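Local coordinates for 5' nucleotidase family protein (Staphylococcus aureus subsp. aureus, PDB 4Q7F) that belongs to the 5' nucleotidase family, joining a calcineurin-like phosphoesterase domain that holds manganese and magnesium to a C-terminal domain, with 3D1 bound between them, at residues Y384-V395 / A491-A502; K399-S407 / G482-D490. All coordinates share one frame; numbering follows the deposited sequence.

Contact 1 of 2, residues Y384-V395 / A491-A502; sequences YPFPNTFKVLAV and APVVKDIQVEGA. With 3D1 ((2R,3S,5R)-5-(6-amino-9H-purin-9-yl)-tetrahydro-2-(hydroxymethyl)furan-3-ol), chain D.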
loop_
_atom_site.group_PDB
_atom_site.type_symbol
_atom_site.label_atom_id
_atom_site.label_comp_id
_atom_site.label_asym_id
_atom_site.label_seq_id
_atom_site.Cartn_x
_atom_site.Cartn_y
_atom_site.Cartn_z
ATOM N N TYR A 384 -9.271 10.548 1.814
ATOM C CA TYR A 384 -8.056 10.382 2.632
ATOM C C TYR A 384 -8.061 8.952 3.144
ATOM O O TYR A 384 -8.435 8.729 4.284
ATOM C CB TYR A 384 -7.985 11.373 3.821
ATOM C CG TYR A 384 -6.546 11.669 4.116
ATOM C CD1 TYR A 384 -5.740 10.734 4.736
ATOM C CD2 TYR A 384 -5.953 12.833 3.632
ATOM C CE1 TYR A 384 -4.397 10.982 4.940
ATOM C CE2 TYR A 384 -4.609 13.080 3.829
ATOM C CZ TYR A 384 -3.841 12.152 4.474
ATOM O OH TYR A 384 -2.505 12.361 4.660
ATOM N N PRO A 385 -7.593 7.993 2.326
ATOM C CA PRO A 385 -7.675 6.577 2.691
ATOM C C PRO A 385 -6.521 6.013 3.520
ATOM O O PRO A 385 -6.487 4.813 3.732
ATOM C CB PRO A 385 -7.717 5.878 1.329
ATOM C CG PRO A 385 -6.881 6.761 0.450
ATOM C CD PRO A 385 -6.982 8.169 0.994
ATOM N N PHE A 386 -5.602 6.855 3.989
ATOM C CA PHE A 386 -4.517 6.350 4.822
ATOM C C PHE A 386 -4.614 6.892 6.236
ATOM O O PHE A 386 -5.120 8.002 6.445
ATOM C CB PHE A 386 -3.168 6.695 4.204
ATOM C CG PHE A 386 -2.919 6.009 2.901
ATOM C CD1 PHE A 386 -2.630 4.643 2.863
ATOM C CD2 PHE A 386 -2.958 6.711 1.713
ATOM C CE1 PHE A 386 -2.403 4.001 1.660
ATOM C CE2 PHE A 386 -2.720 6.075 0.509
ATOM C CZ PHE A 386 -2.443 4.725 0.480
ATOM N N PRO A 387 -4.096 6.139 7.220
ATOM C CA PRO A 387 -4.124 6.658 8.585
ATOM C C PRO A 387 -2.878 7.526 8.904
ATOM O O PRO A 387 -2.121 7.251 9.835
ATOM C CB PRO A 387 -4.208 5.388 9.424
ATOM C CG PRO A 387 -3.499 4.344 8.612
ATOM C CD PRO A 387 -3.597 4.749 7.168
ATOM N N ASN A 388 -2.687 8.583 8.127
ATOM C CA ASN A 388 -1.575 9.499 8.320
ATOM C C ASN A 388 -1.871 10.615 9.322
ATOM O O ASN A 388 -2.985 11.147 9.355
ATOM C CB ASN A 388 -1.270 10.266 7.053
ATOM C CG ASN A 388 -0.896 9.396 5.879
ATOM O OD1 ASN A 388 -1.195 9.757 4.725
ATOM N ND2 ASN A 388 -0.248 8.291 6.130
ATOM N N THR A 389 -0.849 10.983 10.093
ATOM C CA THR A 389 -0.923 12.119 10.990
ATOM C C THR A 389 -0.057 13.148 10.266
ATOM O O THR A 389 0.413 12.888 9.146
ATOM C CB THR A 389 -0.403 11.802 12.383
ATOM O OG1 THR A 389 0.917 11.287 12.258
ATOM C CG2 THR A 389 -1.292 10.743 13.074
ATOM N N PHE A 390 0.171 14.299 10.882
ATOM C CA PHE A 390 0.944 15.353 10.207
ATOM C C PHE A 390 2.093 15.926 11.013
ATOM O O PHE A 390 2.145 15.845 12.236
ATOM C CB PHE A 390 -0.025 16.436 9.756
ATOM C CG PHE A 390 -1.132 15.899 8.910
ATOM C CD1 PHE A 390 -2.281 15.378 9.502
ATOM C CD2 PHE A 390 -0.985 15.804 7.525
ATOM C CE1 PHE A 390 -3.288 14.831 8.718
ATOM C CE2 PHE A 390 -1.986 15.251 6.737
ATOM C CZ PHE A 390 -3.134 14.776 7.331
ATOM N N LYS A 391 3.034 16.534 10.299
ATOM C CA LYS A 391 4.158 17.131 10.933
ATOM C C LYS A 391 4.510 18.439 10.258
ATOM O O LYS A 391 4.467 18.546 9.015
ATOM C CB LYS A 391 5.353 16.182 10.935
ATOM C CG LYS A 391 5.266 15.093 12.006
ATOM C CD LYS A 391 6.521 14.248 12.037
ATOM C CE LYS A 391 6.582 13.390 13.288
ATOM N NZ LYS A 391 5.391 12.485 13.407
ATOM N N VAL A 392 4.798 19.444 11.075
ATOM C CA VAL A 392 5.281 20.728 10.544
ATOM C C VAL A 392 6.785 20.655 10.643
ATOM O O VAL A 392 7.324 20.375 11.695
ATOM C CB VAL A 392 4.735 21.948 11.272
ATOM C CG1 VAL A 392 5.286 23.216 10.620
ATOM C CG2 VAL A 392 3.230 21.957 11.196
ATOM N N LEU A 393 7.442 20.855 9.511
ATOM C CA LEU A 393 8.883 20.765 9.420
ATOM C C LEU A 393 9.497 22.080 9.040
ATOM O O LEU A 393 8.932 22.802 8.261
ATOM C CB LEU A 393 9.244 19.761 8.317
ATOM C CG LEU A 393 8.683 18.357 8.534
ATOM C CD1 LEU A 393 9.194 17.451 7.406
ATOM C CD2 LEU A 393 9.084 17.841 9.891
ATOM N N ALA A 394 10.685 22.343 9.573
ATOM C CA ALA A 394 11.441 23.544 9.272
ATOM C C ALA A 394 12.404 23.187 8.162
ATOM O O ALA A 394 13.252 22.283 8.327
ATOM C CB ALA A 394 12.187 24.003 10.507
ATOM N N VAL A 395 12.251 23.880 7.037
ATOM C CA VAL A 395 13.062 23.642 5.849
ATOM C C VAL A 395 13.533 24.962 5.225
ATOM O O VAL A 395 12.842 25.983 5.291
ATOM C CB VAL A 395 12.279 22.827 4.782
ATOM C CG1 VAL A 395 11.899 21.425 5.304
ATOM C CG2 VAL A 395 11.007 23.553 4.343
ATOM N N ALA A 491 14.347 16.749 9.207
ATOM C CA ALA A 491 14.149 18.204 9.242
ATOM C C ALA A 491 13.594 18.467 10.652
ATOM O O ALA A 491 12.831 17.648 11.177
ATOM C CB ALA A 491 13.164 18.673 8.177
ATOM N N PRO A 492 13.994 19.577 11.289
ATOM C CA PRO A 492 13.493 19.798 12.664
ATOM C C PRO A 492 11.979 19.774 12.708
ATOM O O PRO A 492 11.344 20.292 11.795
ATOM C CB PRO A 492 14.072 21.172 13.014
ATOM C CG PRO A 492 15.355 21.209 12.242
ATOM C CD PRO A 492 15.034 20.559 10.926
ATOM N N VAL A 493 11.402 19.116 13.719
ATOM C CA VAL A 493 9.946 19.012 13.825
ATOM C C VAL A 493 9.392 20.137 14.696
ATOM O O VAL A 493 9.574 20.176 15.920
ATOM C CB VAL A 493 9.480 17.632 14.362
ATOM C CG1 VAL A 493 7.960 17.542 14.331
ATOM C CG2 VAL A 493 10.080 16.514 13.536
ATOM N N VAL A 494 8.714 21.056 14.034
ATOM C CA VAL A 494 8.159 22.236 14.671
ATOM C C VAL A 494 6.864 21.929 15.385
ATOM O O VAL A 494 6.529 22.570 16.381
ATOM C CB VAL A 494 7.876 23.287 13.611
ATOM C CG1 VAL A 494 7.182 24.509 14.207
ATOM C CG2 VAL A 494 9.161 23.639 12.893
ATOM N N LYS A 495 6.119 20.982 14.837
ATOM C CA LYS A 495 4.832 20.573 15.399
ATOM C C LYS A 495 4.503 19.142 14.947
ATOM O O LYS A 495 4.669 18.768 13.772
ATOM C CB LYS A 495 3.752 21.580 14.978
ATOM C CG LYS A 495 2.407 21.496 15.692
ATOM C CD LYS A 495 1.563 22.711 15.299
ATOM C CE LYS A 495 0.102 22.599 15.715
ATOM N NZ LYS A 495 -0.105 22.462 17.189
ATOM N N ASP A 496 4.040 18.349 15.903
ATOM C CA ASP A 496 3.669 16.970 15.690
ATOM C C ASP A 496 2.152 16.946 15.863
ATOM O O ASP A 496 1.646 17.034 16.991
ATOM C CB ASP A 496 4.389 16.102 16.734
ATOM C CG ASP A 496 4.056 14.622 16.619
ATOM O OD1 ASP A 496 3.164 14.249 15.845
ATOM O OD2 ASP A 496 4.681 13.814 17.331
ATOM N N ILE A 497 1.430 16.873 14.738
ATOM C CA ILE A 497 -0.024 16.917 14.757
ATOM C C ILE A 497 -0.601 15.499 14.724
ATOM O O ILE A 497 -0.701 14.872 13.662
ATOM C CB ILE A 497 -0.567 17.769 13.598
ATOM C CG1 ILE A 497 0.024 19.185 13.671
ATOM C CG2 ILE A 497 -2.090 17.841 13.653
ATOM C CD1 ILE A 497 -0.272 20.033 12.464
ATOM N N GLN A 498 -0.986 15.021 15.896
ATOM C CA GLN A 498 -1.510 13.667 16.072
ATOM C C GLN A 498 -3.006 13.552 15.808
ATOM O O GLN A 498 -3.762 13.011 16.605
ATOM C CB GLN A 498 -1.163 13.136 17.470
ATOM C CG GLN A 498 0.326 12.850 17.640
ATOM C CD GLN A 498 0.788 11.675 16.785
ATOM O OE1 GLN A 498 0.133 10.646 16.741
ATOM N NE2 GLN A 498 1.924 11.825 16.122
ATOM N N VAL A 499 -3.419 14.071 14.669
ATOM C CA VAL A 499 -4.785 13.949 14.223
ATOM C C VAL A 499 -4.628 13.336 12.837
ATOM O O VAL A 499 -3.888 13.859 12.008
ATOM C CB VAL A 499 -5.526 15.297 14.143
ATOM C CG1 VAL A 499 -6.911 15.094 13.536
ATOM C CG2 VAL A 499 -5.627 15.934 15.526
ATOM N N GLU A 500 -5.300 12.211 12.611
ATOM C CA GLU A 500 -5.224 11.525 11.318
ATOM C C GLU A 500 -6.021 12.284 10.263
ATOM O O GLU A 500 -6.902 13.089 10.594
ATOM C CB GLU A 500 -5.619 10.033 11.455
ATOM C CG GLU A 500 -4.498 9.246 12.131
ATOM C CD GLU A 500 -4.824 7.795 12.408
ATOM O OE1 GLU A 500 -5.796 7.297 11.849
ATOM O OE2 GLU A 500 -4.089 7.160 13.191
ATOM N N GLY A 501 -5.671 12.064 9.007
ATOM C CA GLY A 501 -6.250 12.801 7.896
ATOM C C GLY A 501 -7.756 12.855 7.816
ATOM O O GLY A 501 -8.328 13.915 7.661
ATOM N N ALA A 502 -8.414 11.707 7.899
ATOM C CA ALA A 502 -9.869 11.687 7.812
ATOM C C ALA A 502 -10.495 12.549 8.915
ATOM O O ALA A 502 -11.352 13.394 8.632
ATOM C CB ALA A 502 -10.392 10.258 7.866
HETATM O "O5'" 3D1 D . 5.534 1.815 -1.535
HETATM C "C5'" 3D1 D . 4.696 2.719 -0.820
HETATM C "C4'" 3D1 D . 3.655 1.961 -0.015
HETATM O "O4'" 3D1 D . 3.055 2.905 0.860
HETATM C "C1'" 3D1 D . 1.690 3.159 0.513
HETATM N N9 3D1 D . 1.424 4.620 0.610
HETATM C C4 3D1 D . 1.095 5.194 1.760
HETATM N N3 3D1 D . 0.917 4.729 3.017
HETATM C C2 3D1 D . 0.576 5.568 4.012
HETATM N N1 3D1 D . 0.405 6.905 3.824
HETATM C C6 3D1 D . 0.555 7.495 2.616
HETATM N N6 3D1 D . 0.377 8.837 2.472
HETATM C C5 3D1 D . 0.940 6.631 1.479
HETATM N N7 3D1 D . 1.181 6.790 0.161
HETATM C C8 3D1 D . 1.486 5.573 -0.357
HETATM C "C2'" 3D1 D . 1.460 2.514 -0.847
HETATM C "C3'" 3D1 D . 2.485 1.395 -0.811
HETATM O "O3'" 3D1 D . 1.909 0.272 -0.111
HETATM O O HOH W 1 -7.057 9.007 7.931
HETATM O O HOH W 2 2.724 13.410 13.200
#

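Contact 2 of 2, residues K399-S407 / G482-D490; sequences KLKEAIERS and GGQYDMYID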
loop_
_atom_site.group_PDB
_atom_site.type_symbol
_atom_site.label_atom_id
_atom_site.label_comp_id
_atom_site.label_asym_id
_atom_site.label_seq_id
_atom_site.Cartn_x
_atom_site.Cartn_y
_atom_site.Cartn_z
ATOM N N LYS A 399 15.364 23.702 0.249
ATOM C CA LYS A 399 14.820 22.372 0.470
ATOM C C LYS A 399 13.358 22.319 -0.009
ATOM O O LYS A 399 12.914 21.293 -0.516
ATOM C CB LYS A 399 14.864 21.932 1.922
ATOM C CG LYS A 399 16.132 21.221 2.378
ATOM C CD LYS A 399 15.825 20.518 3.714
ATOM C CE LYS A 399 16.999 19.756 4.289
ATOM N NZ LYS A 399 17.361 18.570 3.470
ATOM N N LEU A 400 12.617 23.406 0.203
ATOM C CA LEU A 400 11.234 23.486 -0.254
ATOM C C LEU A 400 11.214 23.327 -1.767
ATOM O O LEU A 400 10.389 22.610 -2.296
ATOM C CB LEU A 400 10.592 24.807 0.119
ATOM C CG LEU A 400 9.194 25.053 -0.447
ATOM C CD1 LEU A 400 8.243 23.924 -0.054
ATOM C CD2 LEU A 400 8.663 26.395 0.041
ATOM N N LYS A 401 12.108 24.020 -2.461
ATOM C CA LYS A 401 12.164 23.889 -3.911
ATOM C C LYS A 401 12.462 22.454 -4.326
ATOM O O LYS A 401 11.951 22.008 -5.331
ATOM C CB LYS A 401 13.190 24.833 -4.530
ATOM C CG LYS A 401 13.286 24.701 -6.042
ATOM C CD LYS A 401 14.162 25.806 -6.618
ATOM C CE LYS A 401 14.302 25.693 -8.122
ATOM N NZ LYS A 401 15.084 24.503 -8.532
ATOM N N GLU A 402 13.330 21.763 -3.597
ATOM C CA GLU A 402 13.663 20.377 -3.915
ATOM C C GLU A 402 12.431 19.483 -3.827
ATOM O O GLU A 402 12.274 18.540 -4.593
ATOM C CB GLU A 402 14.718 19.824 -2.950
ATOM C CG GLU A 402 16.093 20.374 -3.172
ATOM C CD GLU A 402 17.108 19.782 -2.212
ATOM O OE1 GLU A 402 16.812 18.763 -1.553
ATOM O OE2 GLU A 402 18.194 20.360 -2.117
ATOM N N ALA A 403 11.572 19.771 -2.860
ATOM C CA ALA A 403 10.353 18.992 -2.689
ATOM C C ALA A 403 9.414 19.297 -3.862
ATOM O O ALA A 403 8.876 18.402 -4.443
ATOM C CB ALA A 403 9.682 19.327 -1.373
ATOM N N ILE A 404 9.285 20.564 -4.263
ATOM C CA ILE A 404 8.371 20.873 -5.378
ATOM C C ILE A 404 8.948 20.280 -6.672
ATOM O O ILE A 404 8.198 19.863 -7.531
ATOM C CB ILE A 404 8.062 22.382 -5.513
ATOM C CG1 ILE A 404 7.413 22.906 -4.232
ATOM C CG2 ILE A 404 7.087 22.625 -6.648
ATOM C CD1 ILE A 404 7.267 24.421 -4.156
ATOM N N GLU A 405 10.275 20.231 -6.806
ATOM C CA GLU A 405 10.884 19.640 -8.000
ATOM C C GLU A 405 10.600 18.112 -8.029
ATOM O O GLU A 405 10.434 17.515 -9.092
ATOM C CB GLU A 405 12.385 19.904 -8.025
ATOM C CG GLU A 405 12.789 21.363 -8.252
ATOM C CD GLU A 405 12.595 21.849 -9.679
ATOM O OE1 GLU A 405 12.071 21.084 -10.496
ATOM O OE2 GLU A 405 12.966 23.030 -10.016
ATOM N N ARG A 406 10.524 17.492 -6.862
ATOM C CA ARG A 406 10.254 16.038 -6.805
ATOM C C ARG A 406 8.840 15.803 -7.349
ATOM O O ARG A 406 8.660 14.992 -8.252
ATOM C CB ARG A 406 10.432 15.485 -5.416
ATOM C CG ARG A 406 9.862 14.066 -5.201
ATOM C CD ARG A 406 10.348 13.024 -6.201
ATOM N NE ARG A 406 9.696 11.727 -5.948
ATOM C CZ ARG A 406 9.594 10.740 -6.832
ATOM N NH1 ARG A 406 10.107 10.865 -8.066
ATOM N NH2 ARG A 406 8.970 9.618 -6.487
ATOM N N SER A 407 7.862 16.549 -6.833
ATOM C CA SER A 407 6.495 16.473 -7.317
ATOM C C SER A 407 6.436 16.757 -8.819
ATOM O O SER A 407 5.737 16.065 -9.510
ATOM C CB SER A 407 5.582 17.461 -6.577
ATOM O OG SER A 407 5.618 17.232 -5.178
ATOM N N GLY A 482 8.782 9.083 2.469
ATOM C CA GLY A 482 7.944 8.265 1.633
ATOM C C GLY A 482 7.723 8.888 0.278
ATOM O O GLY A 482 7.492 10.095 0.181
ATOM N N GLY A 483 7.833 8.072 -0.761
ATOM C CA GLY A 483 7.647 8.541 -2.129
ATOM C C GLY A 483 8.871 9.276 -2.660
ATOM O O GLY A 483 8.758 10.044 -3.602
ATOM N N GLN A 484 10.043 8.997 -2.077
ATOM C CA GLN A 484 11.317 9.621 -2.472
ATOM C C GLN A 484 11.369 11.131 -2.198
ATOM O O GLN A 484 11.904 11.903 -3.014
ATOM C CB GLN A 484 11.681 9.355 -3.955
ATOM C CG GLN A 484 11.861 7.907 -4.324
ATOM C CD GLN A 484 12.191 7.736 -5.807
ATOM O OE1 GLN A 484 12.945 8.525 -6.390
ATOM N NE2 GLN A 484 11.635 6.703 -6.415
ATOM N N TYR A 485 10.802 11.541 -1.060
ATOM C CA TYR A 485 10.865 12.922 -0.576
ATOM C C TYR A 485 11.886 12.906 0.580
ATOM O O TYR A 485 11.591 13.218 1.745
ATOM C CB TYR A 485 9.498 13.414 -0.132
ATOM C CG TYR A 485 8.602 13.738 -1.322
ATOM C CD1 TYR A 485 7.830 12.759 -1.936
ATOM C CD2 TYR A 485 8.575 15.021 -1.860
ATOM C CE1 TYR A 485 7.019 13.054 -3.029
ATOM C CE2 TYR A 485 7.770 15.324 -2.960
ATOM C CZ TYR A 485 6.996 14.369 -3.535
ATOM O OH TYR A 485 6.208 14.686 -4.639
ATOM N N ASP A 486 13.101 12.532 0.213
ATOM C CA ASP A 486 14.209 12.398 1.152
ATOM C C ASP A 486 14.679 13.707 1.808
ATOM O O ASP A 486 15.225 13.674 2.891
ATOM C CB ASP A 486 15.334 11.642 0.451
ATOM C CG ASP A 486 14.900 10.219 0.074
ATOM O OD1 ASP A 486 14.747 9.382 0.993
ATOM O OD2 ASP A 486 14.651 9.951 -1.127
HETATM N N MSE A 487 14.393 14.845 1.189
HETATM C CA MSE A 487 14.788 16.132 1.749
HETATM C C MSE A 487 14.083 16.413 3.066
HETATM O O MSE A 487 14.547 17.240 3.828
HETATM C CB MSE A 487 14.588 17.256 0.720
HETATM C CG MSE A 487 13.146 17.733 0.459
HETATM SE SE MSE A 487 11.875 16.406 -0.303
HETATM C CE MSE A 487 12.801 16.086 -2.005
ATOM N N TYR A 488 12.973 15.740 3.366
ATOM C CA TYR A 488 12.303 15.998 4.644
ATOM C C TYR A 488 12.885 15.227 5.822
ATOM O O TYR A 488 12.609 15.565 6.971
ATOM C CB TYR A 488 10.827 15.660 4.595
ATOM C CG TYR A 488 10.002 16.455 3.637
ATOM C CD1 TYR A 488 10.033 17.851 3.663
ATOM C CD2 TYR A 488 9.123 15.833 2.755
ATOM C CE1 TYR A 488 9.245 18.594 2.814
ATOM C CE2 TYR A 488 8.326 16.574 1.900
ATOM C CZ TYR A 488 8.398 17.963 1.944
ATOM O OH TYR A 488 7.649 18.741 1.119
ATOM N N ILE A 489 13.677 14.197 5.550
ATOM C CA ILE A 489 14.201 13.337 6.620
ATOM C C ILE A 489 15.042 14.120 7.611
ATOM O O ILE A 489 15.943 14.901 7.231
ATOM C CB ILE A 489 14.980 12.125 6.046
ATOM C CG1 ILE A 489 14.014 11.211 5.273
ATOM C CG2 ILE A 489 15.660 11.341 7.163
ATOM C CD1 ILE A 489 14.687 10.109 4.471
ATOM N N ASP A 490 14.735 13.932 8.890
ATOM C CA ASP A 490 15.469 14.642 9.946
ATOM C C ASP A 490 15.331 16.184 9.916
ATOM O O ASP A 490 16.150 16.855 10.518
ATOM C CB ASP A 490 16.972 14.281 9.909
ATOM C CG ASP A 490 17.248 12.817 10.255
ATOM O OD1 ASP A 490 16.356 12.126 10.795
ATOM O OD2 ASP A 490 18.389 12.369 10.014
#

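Contact 1 of 2, residues Y384-V395 / A491-A502
Strand 390-395 pairs antiparallel with the edge strand at 495-497, their axes 4.8 Å apart at 166°. Phe390 and Ile497 form a hydrogen-bonded pair, N to O both ways. At Val392 the register slips by one residue in a classic beta bulge: Val392 O takes Val494 N at 2.8 Å and, weakly, Lys495 N. Beyond it, Ala394 N reaches Pro492 O. On one face, Val392 CG1 is anti to the backbone N (chi1 -179°), which sends CG1 to Val494 CB and CG2 to Lys495 CB and Ile497 CD1. On the other face Lys391 and Asp496 run side by side; their salt bridge, NZ to OD1, is long at 3.7 Å, and a water accepting from Lys391 NZ and donating to Asp496 OD1 and Phe390 O closes the gap. Gln498 NE2 donates to the same Asp496 OD1 on its syn side, 2.7 Å away. Past the strands, Gly501 N at the start of helix 501-511 bonds Asn388 O at 2.9 Å, and Gly501 CA sits over the Tyr384 ring face, 3.9 Å from its centroid. The Asn388 amide pairs with 3D1, ND2 giving to N1 at 2.8 Å and OD1 accepting from N6, while one face of the Phe386 ring lies against the purine, C4 offset toward the ring's rim. The helix start thus grips the backbone of the very residue whose side chain meets 3D1.

Contact 2 of 2, residues K399-S407 / G482-D490
Arg406 links helix 397-408 to Gly483 in the loop at 482-490. The Arg406 guanidinium grips Gly483 O side-on, NE at 3.0 Å and NH2 at 2.9 Å, with the oxygen close to the guanidinium plane; NE arrives in the carbonyl plane, NH2 from above it. The remaining nitrogen, NH1, is engaged by a salt bridge to Glu409. The Gln484 amide stacks on one guanidinium face, the two planes 13° apart. The Arg406 chain, bent at chi2 after CG leaves opposite the backbone N (chi1 167°), passes across Tyr485, its CG 3.5 Å from the ring centroid in a CH-pi contact. At the ring's far end Tyr485 OH and Ser407 OG are hydrogen-bonded at 2.7 Å; the phenol also bonds Asn433 O, and the serine bonds Tyr437 OH, so both hydroxyls belong to a wider network. Toward the start of the helix, Lys399 NZ donates to Met487 O at 3.1 Å, in the carbonyl plane and on a lone pair. Between these polar ends lies a mostly apolar middle. Ala403 CB meets the selenium of Met487, a selenomethionine, at 3.8 Å and lies 3.3 Å from Tyr488 OH, while the same selenium sits over the Tyr488 ring. Two loop carbonyls are therefore bound by cationic side chains of one helix, which fixes the loop at both ends of a small, mostly apolar patch.

How the contacts relate
Both contacts lie in the C-terminal domain, on the same side of the chain's centre, their centres about 15 Å apart. Strand 390-396 runs straight into helix 397-408, and segment 482-490 leads directly into 491-502, so two continuous pieces of chain meet twice: contact 1 through strand pairing, contact 2 through helix-to-loop packing. The intervening chain includes strand 469-475, which lies next to strand 390-396 in the five-stranded mixed sheet, on the side away from edge strand 493-497. Leu393 CD1 packs on Tyr488 CB at 3.7 Å, joining the two contacts directly. Contact 1 supplies Phe386 and Asn388 to the 3D1 pocket; Gly483 CA of contact 2 lies near it, about 7 Å from the nearest 3D1 atom.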